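PDB 5GXX: glucanase from Clostridium thermocellum, which probably hydrolyses internal beta-1,4-glucosidic bonds of cellulose as a family 9 endoglucanase of the cellulosome. Local coordinates for residues Asp247-Ala252 against His266-Met271; Gln270-Trp275 against Thr306-Leu311; Ala452-Ser457 against Glu551-Ile556; Thr461-Leu466 against Tyr483-Asp488. The protein carries 1 engineered substitution. All coordinates share one frame; numbering follows the deposited sequence.

Contact 1 (Asp247-Ala252 against His266-Met271); sequences DCHYGA and HKFAQM
F268 reaches across from its helix and sets the end of its ring, CZ, against two side chains of the first helical turn of 249-252, H249 and Y250. The contact is aromatic and apolar. F268 CZ lies 3.8 Å from H249 NE2, and the F268 and H249 rings are inclined to each other at 52°, an oblique pair. F268 CZ is also 3.9 Å from Y250 CD1, which sits at the edge of the F268 ring and near its plane. The phenyl group gets there because CG of F268 is anti to the backbone N (chi1 176°).

Hydrogen bonds hold the histidine in place. D247 OD1 takes two of them, from H249 N (3.1 Å) in an Asx turn and from H249 ND1 (2.6 Å) on its syn side. At the other end of the ring NE2 bonds to the carbonyl oxygen of E238, so both ring nitrogens are held. Y250 CD1 lies over one face of this imidazole, toward its rim.

C248 is the N-cap residue of helix 249-260, which packs on helix 263-276 here and through M253 and I254 in the family 9 domain; D247 and H249 also touch D199 of the calcium site on helix 198-212.

Contact 2 (Gln270-Trp275 against Thr306-Leu311); sequences QMHLDW and TTEAFL
Two torsions bring H272 and E308 together: the histidine ring is swung anti to its own N, while the glutamate chain folds at chi2 (-65°) and turns its carboxylate to the imidazole. They join two helices of the mainly helical family 9 catalytic domain, which in this family is an (alpha/alpha)6 barrel. Helices 270-275 and 306-311 run at 138° to each other, their axes 11.1 Å apart at closest approach, and the wide spacing is bridged by side chains.

The two side chains approach from opposite directions. H272 NE2 gives a weak hydrogen bond to E308 OE1, short at 2.7 Å but strongly bent, with 124° at the hydrogen. Ring and carboxylate planes are far from coplanar. Each partner has a further bond outside the pair: H272 ND1 to the carbonyl oxygen of Y239, and E308 OE2 to the backbone N of H243. The glutamate thus ties the helix to the loop holding H243, and the imidazole is gripped at both nitrogens. A nearby carboxylate in this buried setting would probably favour a protonated imidazole.

Two leucines pack beside the polar pair. L311 points toward helix 270-275, bringing CD2 to 4.2 Å from H272 NE2, while L273 also packs on A312 and Y315. Beside the carboxylate, L273 CD2 lies 3.9 Å from E308 OE1.

Contact 3 (Ala452-Ser457 against Glu551-Ile556); sequences AINQAS and ELQFRI
N454 and Q553 bury the most surface here, their amides meeting at the partly exposed face of a sheet. Strand 460-469 runs between the two strands, so the contact spans a neighbour and is made by side chains alone. N454 ND2 stands 3.4 Å from Q553 OE1, with the amide planes turned 42° against each other and the side chains meeting at a slant. The clear bond of N454 ND2 is to E462 on the central strand. Q553 reaches over with an extended chain beyond CG, and its NE2 donates to E551 OE2 at 2.9 Å. That bond lies in the plane of the Q553 amide and meets the carboxylate oxygen nearly along its C-O axis, which fixes the rotation of the glutamine end.

R555 is next in buried area. Its chain bends at chi3 (-64°), and NH2 comes within 3.8 Å of Q455 OE1, a loose approach with the guanidinium and amide planes 79° apart. The main polar partner of the arginine is E462, in a salt bridge; F460 adds a cation-pi contact, and R555 also packs on D514 of the second subunit. E462 thus bonds to side chains of both flanking strands, N454 on one and R555 on the other. The backbones of N454 and Q455 both hydrogen-bond to E462, two residues set opposite one, a classic beta bulge in strand 447-456 of the cellulose-binding module's antiparallel sheet.

Contact 4 (Thr461-Leu466 against Tyr483-Asp488); sequences TEIKAL and YNYYMD. With CA (calcium ion), chain D.
Strands 461-466 and 483-488, from two different antiparallel sheets, face each other across part of the interior of the cellulose-binding module, a beta sandwich. The segments run at 156° to each other with their axes 10.5 Å apart, a spacing filled by side chains from both strands. T461, I463 and A465 point inward from one strand, Y483 and Y485 from the other.

Y485 and I463 reach toward each other from opposite strands, CG1 lying obliquely to the ring. I463 CG1 is 3.7 Å from Y485 CE2, and CD1 also touches the phenol end. T461 CG2 approaches Y485 OH obliquely, at 3.7 Å. With a chi1 of -175°, Y485 reaches straight out from its strand into the gap. Y485 OH lies 2.6 Å from the oxygen of a water that sits at the edge of the ring, in its plane, and also bonds to T461 OG1; that threonine oxygen is held by W565 NE1 too. A water thus links the two sheets.

Y483 makes the second link. Y483 OH lies 2.7 Å from the oxygen of a second water, which donates to A465 O, while A465 CB packs 3.3 Å from the same Y483 OH.

At the end of 483-488 the chain enters a calcium site completed by E491, D566, N569, D570 and a water. D488 contributes its backbone: the carbonyl oxygen D488 O lies 2.3 Å from the calcium ion.

How the contacts relate
Contacts 1 and 2 belong to the helical catalytic domain and contacts 3 and 4 to the beta module, with centres about 66 to 71 Å apart from one pair to the other. Contacts 1 and 2 are both buried and share helix 263-276, with Y250 of one packing on H272 and L311 of the other; contact 1 is chiefly aromatic, contact 2 turns on a histidine-carboxylate pair. Contacts 3 and 4 meet at strand 460-469, whose E462 side chain serves the polar surface of contact 3 while I463 fills the apolar interior of contact 4. Amides and charges thus mark the outer face, tyrosines and bridging waters the inner one.

Contact 1 (Asp247-Ala252 against His266-Met271)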
# COMPACT_ATOMS: atom_id res chain seq x y z
N ASP A 247 -1.68 18.22 -44.84
CA ASP A 247 -1.46 18.99 -46.05
C ASP A 247 -1.64 18.18 -47.33
O ASP A 247 -0.77 17.40 -47.74
CB ASP A 247 -0.07 19.64 -45.99
CG ASP A 247 0.14 20.68 -47.07
OD1 ASP A 247 -0.74 20.84 -47.96
OD2 ASP A 247 1.22 21.30 -47.04
N CYS A 248 -2.78 18.40 -47.96
CA CYS A 248 -3.19 17.73 -49.18
C CYS A 248 -3.03 18.61 -50.43
O CYS A 248 -3.55 18.26 -51.49
CB CYS A 248 -4.64 17.25 -49.05
SG CYS A 248 -4.87 15.83 -47.97
N HIS A 249 -2.32 19.73 -50.35
CA HIS A 249 -2.18 20.57 -51.55
C HIS A 249 -1.46 19.87 -52.68
O HIS A 249 -1.75 20.13 -53.84
CB HIS A 249 -1.63 22.00 -51.33
CG HIS A 249 -0.14 22.09 -51.20
ND1 HIS A 249 0.50 21.97 -49.99
CD2 HIS A 249 0.83 22.39 -52.11
CE1 HIS A 249 1.80 22.16 -50.16
NE2 HIS A 249 2.03 22.39 -51.44
N TYR A 250 -0.53 18.99 -52.32
CA TYR A 250 0.27 18.23 -53.29
C TYR A 250 -0.65 17.48 -54.24
O TYR A 250 -0.57 17.62 -55.47
CB TYR A 250 1.24 17.27 -52.58
CG TYR A 250 2.04 17.99 -51.52
CD1 TYR A 250 3.19 18.70 -51.86
CD2 TYR A 250 1.61 18.02 -50.19
CE1 TYR A 250 3.91 19.41 -50.90
CE2 TYR A 250 2.32 18.74 -49.23
CZ TYR A 250 3.46 19.43 -49.59
OH TYR A 250 4.16 20.16 -48.67
N GLY A 251 -1.55 16.67 -53.68
CA GLY A 251 -2.50 15.88 -54.46
C GLY A 251 -3.50 16.77 -55.16
O GLY A 251 -3.91 16.47 -56.29
N ALA A 252 -3.91 17.87 -54.51
CA ALA A 252 -4.84 18.79 -55.15
C ALA A 252 -4.27 19.40 -56.44
O ALA A 252 -5.00 19.56 -57.41
CB ALA A 252 -5.29 19.87 -54.18
N HIS A 266 1.04 21.51 -63.78
CA HIS A 266 1.96 20.51 -64.29
C HIS A 266 3.39 20.79 -63.84
O HIS A 266 4.11 19.87 -63.42
CB HIS A 266 1.87 20.38 -65.81
CG HIS A 266 0.67 19.60 -66.26
ND1 HIS A 266 0.59 18.23 -66.13
CD2 HIS A 266 -0.49 20.00 -66.82
CE1 HIS A 266 -0.58 17.81 -66.59
NE2 HIS A 266 -1.26 18.87 -67.01
N LYS A 267 3.78 22.06 -63.90
CA LYS A 267 5.08 22.48 -63.40
C LYS A 267 5.25 22.11 -61.93
O LYS A 267 6.31 21.57 -61.56
CB LYS A 267 5.30 23.98 -63.59
CG LYS A 267 6.59 24.53 -62.99
CD LYS A 267 6.79 26.00 -63.35
CE LYS A 267 8.13 26.49 -62.80
NZ LYS A 267 8.51 27.79 -63.42
N PHE A 268 4.24 22.42 -61.13
CA PHE A 268 4.27 22.05 -59.71
C PHE A 268 4.39 20.55 -59.49
O PHE A 268 5.25 20.12 -58.72
CB PHE A 268 3.06 22.59 -58.93
CG PHE A 268 3.07 22.12 -57.50
CD1 PHE A 268 3.77 22.83 -56.54
CD2 PHE A 268 2.49 20.90 -57.15
CE1 PHE A 268 3.83 22.38 -55.22
CE2 PHE A 268 2.54 20.44 -55.84
CZ PHE A 268 3.22 21.18 -54.88
N ALA A 269 3.54 19.75 -60.14
CA ALA A 269 3.51 18.30 -59.96
C ALA A 269 4.87 17.72 -60.31
O ALA A 269 5.35 16.84 -59.60
CB ALA A 269 2.42 17.66 -60.81
N GLN A 270 5.49 18.19 -61.39
CA GLN A 270 6.78 17.65 -61.83
C GLN A 270 7.93 18.07 -60.90
O GLN A 270 8.82 17.26 -60.63
CB GLN A 270 7.06 18.01 -63.30
CG GLN A 270 6.12 17.30 -64.26
CD GLN A 270 6.14 17.85 -65.67
OE1 GLN A 270 7.13 18.42 -66.12
NE2 GLN A 270 5.03 17.66 -66.38
N MET A 271 7.87 19.29 -60.38
CA MET A 271 8.87 19.75 -59.42
C MET A 271 8.79 18.92 -58.12
O MET A 271 9.80 18.39 -57.61
CB MET A 271 8.66 21.24 -59.12
CG MET A 271 9.65 21.83 -58.12
SD MET A 271 9.34 23.59 -57.85
CE MET A 271 8.88 24.16 -59.49

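Contact 2 (Gln270-Trp275 against Thr306-Leu311)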
# COMPACT_ATOMS: atom_id res chain seq x y z
N GLN A 270 5.49 18.19 -61.39
CA GLN A 270 6.78 17.65 -61.83
C GLN A 270 7.93 18.07 -60.90
O GLN A 270 8.82 17.26 -60.63
CB GLN A 270 7.06 18.01 -63.30
CG GLN A 270 6.12 17.30 -64.26
CD GLN A 270 6.14 17.85 -65.67
OE1 GLN A 270 7.13 18.42 -66.12
NE2 GLN A 270 5.03 17.66 -66.38
N MET A 271 7.87 19.29 -60.38
CA MET A 271 8.87 19.75 -59.42
C MET A 271 8.79 18.92 -58.12
O MET A 271 9.80 18.39 -57.61
CB MET A 271 8.66 21.24 -59.12
CG MET A 271 9.65 21.83 -58.12
SD MET A 271 9.34 23.59 -57.85
CE MET A 271 8.88 24.16 -59.49
N HIS A 272 7.57 18.77 -57.62
CA HIS A 272 7.30 18.01 -56.40
C HIS A 272 7.72 16.54 -56.55
O HIS A 272 8.48 15.99 -55.73
CB HIS A 272 5.81 18.13 -56.05
CG HIS A 272 5.32 17.13 -55.04
ND1 HIS A 272 5.69 17.17 -53.70
CD2 HIS A 272 4.51 16.05 -55.17
CE1 HIS A 272 5.15 16.14 -53.07
NE2 HIS A 272 4.41 15.46 -53.93
N LEU A 273 7.25 15.91 -57.62
CA LEU A 273 7.59 14.50 -57.81
C LEU A 273 9.07 14.30 -58.11
O LEU A 273 9.68 13.35 -57.61
CB LEU A 273 6.70 13.81 -58.85
CG LEU A 273 5.24 13.64 -58.43
CD1 LEU A 273 4.38 13.23 -59.62
CD2 LEU A 273 5.05 12.72 -57.22
N ASP A 274 9.66 15.22 -58.88
CA ASP A 274 11.09 15.09 -59.17
C ASP A 274 11.89 15.11 -57.86
O ASP A 274 12.85 14.37 -57.71
CB ASP A 274 11.57 16.22 -60.09
CG ASP A 274 11.21 15.99 -61.55
OD1 ASP A 274 10.57 14.97 -61.89
OD2 ASP A 274 11.63 16.84 -62.36
N TRP A 275 11.49 15.97 -56.93
CA TRP A 275 12.17 16.07 -55.64
C TRP A 275 12.15 14.76 -54.87
O TRP A 275 13.08 14.49 -54.11
CB TRP A 275 11.59 17.22 -54.81
CG TRP A 275 12.26 17.48 -53.49
CD1 TRP A 275 13.41 18.18 -53.26
CD2 TRP A 275 11.82 17.00 -52.21
NE1 TRP A 275 13.72 18.15 -51.91
CE2 TRP A 275 12.75 17.45 -51.25
CE3 TRP A 275 10.72 16.25 -51.79
CZ2 TRP A 275 12.60 17.19 -49.89
CZ3 TRP A 275 10.56 15.99 -50.44
CH2 TRP A 275 11.50 16.46 -49.51
N THR A 306 4.83 5.74 -49.37
CA THR A 306 3.75 5.03 -50.04
C THR A 306 2.61 5.94 -50.49
O THR A 306 1.93 5.63 -51.47
CB THR A 306 3.19 3.86 -49.21
OG1 THR A 306 2.65 4.34 -47.97
CG2 THR A 306 4.28 2.87 -48.91
N THR A 307 2.40 7.06 -49.79
CA THR A 307 1.40 8.05 -50.21
C THR A 307 1.89 8.75 -51.48
O THR A 307 1.13 8.91 -52.46
CB THR A 307 1.12 9.09 -49.09
OG1 THR A 307 0.61 8.39 -47.94
CG2 THR A 307 0.09 10.13 -49.57
N GLU A 308 3.18 9.10 -51.50
CA GLU A 308 3.77 9.72 -52.69
C GLU A 308 3.75 8.73 -53.85
O GLU A 308 3.57 9.16 -55.00
CB GLU A 308 5.18 10.23 -52.41
CG GLU A 308 5.16 11.44 -51.48
CD GLU A 308 4.48 12.63 -52.12
OE1 GLU A 308 4.66 12.84 -53.35
OE2 GLU A 308 3.75 13.40 -51.45
N ALA A 309 3.90 7.43 -53.57
CA ALA A 309 3.75 6.43 -54.63
C ALA A 309 2.37 6.53 -55.29
O ALA A 309 2.27 6.55 -56.51
CB ALA A 309 4.04 5.00 -54.13
N PHE A 310 1.32 6.68 -54.48
CA PHE A 310 -0.02 6.86 -55.05
C PHE A 310 -0.12 8.10 -55.91
O PHE A 310 -0.61 8.02 -57.04
CB PHE A 310 -1.07 6.87 -53.94
CG PHE A 310 -2.49 6.98 -54.42
CD1 PHE A 310 -2.97 6.13 -55.41
CD2 PHE A 310 -3.34 7.94 -53.88
CE1 PHE A 310 -4.28 6.21 -55.85
CE2 PHE A 310 -4.66 8.04 -54.33
CZ PHE A 310 -5.14 7.17 -55.31
N LEU A 311 0.36 9.24 -55.42
CA LEU A 311 0.32 10.46 -56.22
C LEU A 311 1.09 10.32 -57.53
O LEU A 311 0.64 10.81 -58.58
CB LEU A 311 0.90 11.63 -55.45
CG LEU A 311 -0.09 12.49 -54.65
CD1 LEU A 311 -0.80 11.69 -53.56
CD2 LEU A 311 0.59 13.71 -54.05

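Contact 3 (Ala452-Ser457 against Glu551-Ile556)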
# COMPACT_ATOMS: atom_id res chain seq x y z
N ALA A 452 -4.24 -21.46 -4.83
CA ALA A 452 -3.14 -22.01 -4.06
C ALA A 452 -3.69 -22.41 -2.70
O ALA A 452 -4.69 -21.86 -2.21
CB ALA A 452 -2.01 -21.00 -3.90
N ILE A 453 -3.04 -23.42 -2.12
CA ILE A 453 -3.28 -23.74 -0.72
C ILE A 453 -2.65 -22.62 0.10
O ILE A 453 -1.43 -22.42 0.08
CB ILE A 453 -2.68 -25.10 -0.34
CG1 ILE A 453 -3.32 -26.19 -1.19
CG2 ILE A 453 -2.89 -25.36 1.15
CD1 ILE A 453 -2.44 -27.42 -1.37
N ASN A 454 -3.49 -21.85 0.78
CA ASN A 454 -3.00 -20.73 1.57
C ASN A 454 -2.53 -21.21 2.95
O ASN A 454 -1.58 -20.68 3.53
CB ASN A 454 -4.05 -19.63 1.67
CG ASN A 454 -3.45 -18.27 1.99
OD1 ASN A 454 -2.60 -17.76 1.26
ND2 ASN A 454 -3.89 -17.69 3.09
N GLN A 455 -3.22 -22.23 3.46
CA GLN A 455 -2.84 -22.90 4.70
C GLN A 455 -3.60 -24.21 4.77
O GLN A 455 -4.79 -24.26 4.48
CB GLN A 455 -3.21 -22.05 5.92
CG GLN A 455 -2.53 -22.51 7.21
CD GLN A 455 -2.91 -21.68 8.42
OE1 GLN A 455 -3.40 -20.55 8.29
NE2 GLN A 455 -2.68 -22.23 9.61
N ALA A 456 -2.89 -25.27 5.16
CA ALA A 456 -3.51 -26.57 5.38
C ALA A 456 -3.39 -26.87 6.87
O ALA A 456 -2.41 -26.48 7.50
CB ALA A 456 -2.81 -27.64 4.56
N SER A 457 -4.38 -27.54 7.42
CA SER A 457 -4.38 -27.86 8.84
C SER A 457 -5.08 -29.20 9.04
O SER A 457 -5.80 -29.65 8.16
CB SER A 457 -5.09 -26.74 9.58
OG SER A 457 -5.67 -27.18 10.79
N GLU A 551 -9.22 -11.33 -5.78
CA GLU A 551 -8.65 -12.24 -4.79
C GLU A 551 -9.59 -12.44 -3.61
O GLU A 551 -10.12 -11.48 -3.06
CB GLU A 551 -7.28 -11.76 -4.30
CG GLU A 551 -6.68 -12.67 -3.24
CD GLU A 551 -5.26 -12.29 -2.85
OE1 GLU A 551 -4.58 -11.56 -3.61
OE2 GLU A 551 -4.80 -12.73 -1.78
N LEU A 552 -9.81 -13.71 -3.28
CA LEU A 552 -10.52 -14.10 -2.06
C LEU A 552 -9.69 -15.18 -1.35
O LEU A 552 -9.12 -16.06 -2.00
CB LEU A 552 -11.89 -14.68 -2.44
CG LEU A 552 -12.81 -15.11 -1.29
CD1 LEU A 552 -13.25 -13.93 -0.46
CD2 LEU A 552 -14.04 -15.81 -1.86
N GLN A 553 -9.63 -15.11 -0.02
CA GLN A 553 -9.05 -16.19 0.78
C GLN A 553 -10.19 -16.73 1.61
O GLN A 553 -10.79 -16.01 2.41
CB GLN A 553 -7.90 -15.70 1.67
CG GLN A 553 -6.64 -15.36 0.87
CD GLN A 553 -5.64 -14.53 1.65
OE1 GLN A 553 -5.51 -14.66 2.86
NE2 GLN A 553 -4.91 -13.68 0.93
N PHE A 554 -10.53 -17.99 1.40
CA PHE A 554 -11.61 -18.60 2.16
C PHE A 554 -11.12 -19.84 2.87
O PHE A 554 -10.20 -20.52 2.40
CB PHE A 554 -12.84 -18.87 1.29
CG PHE A 554 -12.60 -19.79 0.12
CD1 PHE A 554 -12.73 -21.16 0.26
CD2 PHE A 554 -12.28 -19.28 -1.13
CE1 PHE A 554 -12.54 -22.02 -0.82
CE2 PHE A 554 -12.08 -20.12 -2.22
CZ PHE A 554 -12.21 -21.49 -2.07
N ARG A 555 -11.72 -20.10 4.03
CA ARG A 555 -11.38 -21.26 4.84
C ARG A 555 -12.63 -22.11 5.03
O ARG A 555 -13.71 -21.59 5.31
CB ARG A 555 -10.85 -20.78 6.19
CG ARG A 555 -10.41 -21.89 7.14
CD ARG A 555 -9.96 -21.37 8.51
NE ARG A 555 -8.77 -20.53 8.38
CZ ARG A 555 -7.98 -20.17 9.39
NH1 ARG A 555 -8.24 -20.59 10.62
NH2 ARG A 555 -6.92 -19.41 9.16
N ILE A 556 -12.47 -23.43 4.87
CA ILE A 556 -13.52 -24.40 5.14
C ILE A 556 -12.97 -25.29 6.25
O ILE A 556 -11.94 -25.93 6.08
CB ILE A 556 -13.86 -25.19 3.85
CG1 ILE A 556 -14.23 -24.22 2.72
CG2 ILE A 556 -14.97 -26.21 4.11
CD1 ILE A 556 -14.04 -24.79 1.32

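Contact 4 (Thr461-Leu466 against Tyr483-Asp488)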
# COMPACT_ATOMS: atom_id res chain seq x y z
N THR A 461 -9.04 -26.50 5.35
CA THR A 461 -8.35 -26.09 4.13
C THR A 461 -8.58 -24.60 3.94
O THR A 461 -9.71 -24.15 4.05
CB THR A 461 -8.94 -26.83 2.91
OG1 THR A 461 -8.60 -28.21 2.99
CG2 THR A 461 -8.37 -26.28 1.60
N GLU A 462 -7.52 -23.83 3.65
CA GLU A 462 -7.70 -22.43 3.33
C GLU A 462 -7.13 -22.18 1.94
O GLU A 462 -5.97 -22.51 1.67
CB GLU A 462 -7.00 -21.54 4.36
CG GLU A 462 -7.28 -20.07 4.16
CD GLU A 462 -6.67 -19.24 5.27
OE1 GLU A 462 -7.33 -19.07 6.32
OE2 GLU A 462 -5.53 -18.77 5.08
N ILE A 463 -7.96 -21.58 1.09
CA ILE A 463 -7.63 -21.38 -0.32
C ILE A 463 -7.46 -19.89 -0.60
O ILE A 463 -8.25 -19.07 -0.14
CB ILE A 463 -8.78 -21.92 -1.22
CG1 ILE A 463 -9.01 -23.43 -1.04
CG2 ILE A 463 -8.50 -21.63 -2.69
CD1 ILE A 463 -7.80 -24.29 -1.27
N LYS A 464 -6.41 -19.54 -1.34
CA LYS A 464 -6.31 -18.23 -1.98
C LYS A 464 -6.75 -18.43 -3.44
O LYS A 464 -6.18 -19.26 -4.16
CB LYS A 464 -4.89 -17.67 -1.89
CG LYS A 464 -4.68 -16.39 -2.66
CD LYS A 464 -3.23 -15.99 -2.61
CE LYS A 464 -2.91 -14.80 -3.49
NZ LYS A 464 -1.51 -14.33 -3.26
N ALA A 465 -7.76 -17.68 -3.86
CA ALA A 465 -8.29 -17.83 -5.21
C ALA A 465 -8.42 -16.49 -5.94
O ALA A 465 -8.96 -15.53 -5.40
CB ALA A 465 -9.62 -18.55 -5.16
N LEU A 466 -7.94 -16.46 -7.18
CA LEU A 466 -8.00 -15.26 -8.01
C LEU A 466 -8.86 -15.58 -9.22
O LEU A 466 -8.48 -16.39 -10.06
CB LEU A 466 -6.59 -14.88 -8.49
CG LEU A 466 -5.86 -13.87 -7.60
CD1 LEU A 466 -5.54 -14.43 -6.21
CD2 LEU A 466 -4.59 -13.44 -8.34
N TYR A 483 -17.57 -19.04 -9.35
CA TYR A 483 -16.83 -20.28 -9.46
C TYR A 483 -17.16 -21.19 -8.29
O TYR A 483 -17.63 -20.73 -7.24
CB TYR A 483 -15.32 -20.03 -9.59
CG TYR A 483 -14.66 -19.35 -8.40
CD1 TYR A 483 -14.27 -20.09 -7.29
CD2 TYR A 483 -14.41 -17.98 -8.41
CE1 TYR A 483 -13.64 -19.49 -6.22
CE2 TYR A 483 -13.76 -17.36 -7.34
CZ TYR A 483 -13.39 -18.13 -6.25
OH TYR A 483 -12.77 -17.54 -5.17
N ASN A 484 -16.92 -22.48 -8.48
CA ASN A 484 -17.25 -23.47 -7.46
C ASN A 484 -16.02 -24.19 -6.90
O ASN A 484 -15.07 -24.46 -7.64
CB ASN A 484 -18.22 -24.50 -8.04
CG ASN A 484 -19.56 -23.92 -8.44
OD1 ASN A 484 -19.92 -22.80 -8.07
ND2 ASN A 484 -20.34 -24.70 -9.19
N TYR A 485 -16.06 -24.46 -5.59
CA TYR A 485 -15.03 -25.26 -4.93
C TYR A 485 -15.70 -26.54 -4.41
O TYR A 485 -16.54 -26.48 -3.51
CB TYR A 485 -14.38 -24.50 -3.76
CG TYR A 485 -13.23 -25.27 -3.14
CD1 TYR A 485 -13.45 -26.17 -2.10
CD2 TYR A 485 -11.92 -25.11 -3.62
CE1 TYR A 485 -12.39 -26.91 -1.56
CE2 TYR A 485 -10.87 -25.83 -3.07
CZ TYR A 485 -11.11 -26.73 -2.05
OH TYR A 485 -10.02 -27.42 -1.55
N TYR A 486 -15.32 -27.68 -4.98
CA TYR A 486 -15.95 -28.97 -4.69
C TYR A 486 -15.13 -29.82 -3.72
O TYR A 486 -13.91 -29.93 -3.84
CB TYR A 486 -16.12 -29.79 -5.98
CG TYR A 486 -16.98 -29.16 -7.04
CD1 TYR A 486 -18.37 -29.33 -7.04
CD2 TYR A 486 -16.41 -28.43 -8.07
CE1 TYR A 486 -19.17 -28.77 -8.02
CE2 TYR A 486 -17.20 -27.88 -9.07
CZ TYR A 486 -18.58 -28.05 -9.03
OH TYR A 486 -19.35 -27.48 -10.03
N MET A 487 -15.86 -30.46 -2.81
CA MET A 487 -15.29 -31.31 -1.77
C MET A 487 -16.00 -32.65 -1.71
O MET A 487 -17.18 -32.74 -2.06
CB MET A 487 -15.48 -30.64 -0.41
CG MET A 487 -14.91 -29.25 -0.32
SD MET A 487 -15.67 -28.36 1.06
CE MET A 487 -17.11 -27.63 0.27
N ASP A 488 -15.29 -33.66 -1.21
CA ASP A 488 -15.88 -34.94 -0.85
C ASP A 488 -15.93 -34.97 0.67
O ASP A 488 -14.89 -34.88 1.33
CB ASP A 488 -15.04 -36.09 -1.42
CG ASP A 488 -15.66 -37.45 -1.18
OD1 ASP A 488 -16.45 -37.60 -0.23
OD2 ASP A 488 -15.36 -38.38 -1.96
CA CA D . -12.66 -34.56 1.86
O HOH W 1 -10.63 -28.81 0.61
O HOH W 2 -11.84 -15.10 -5.96
O HOH W 3 -12.89 -32.35 2.72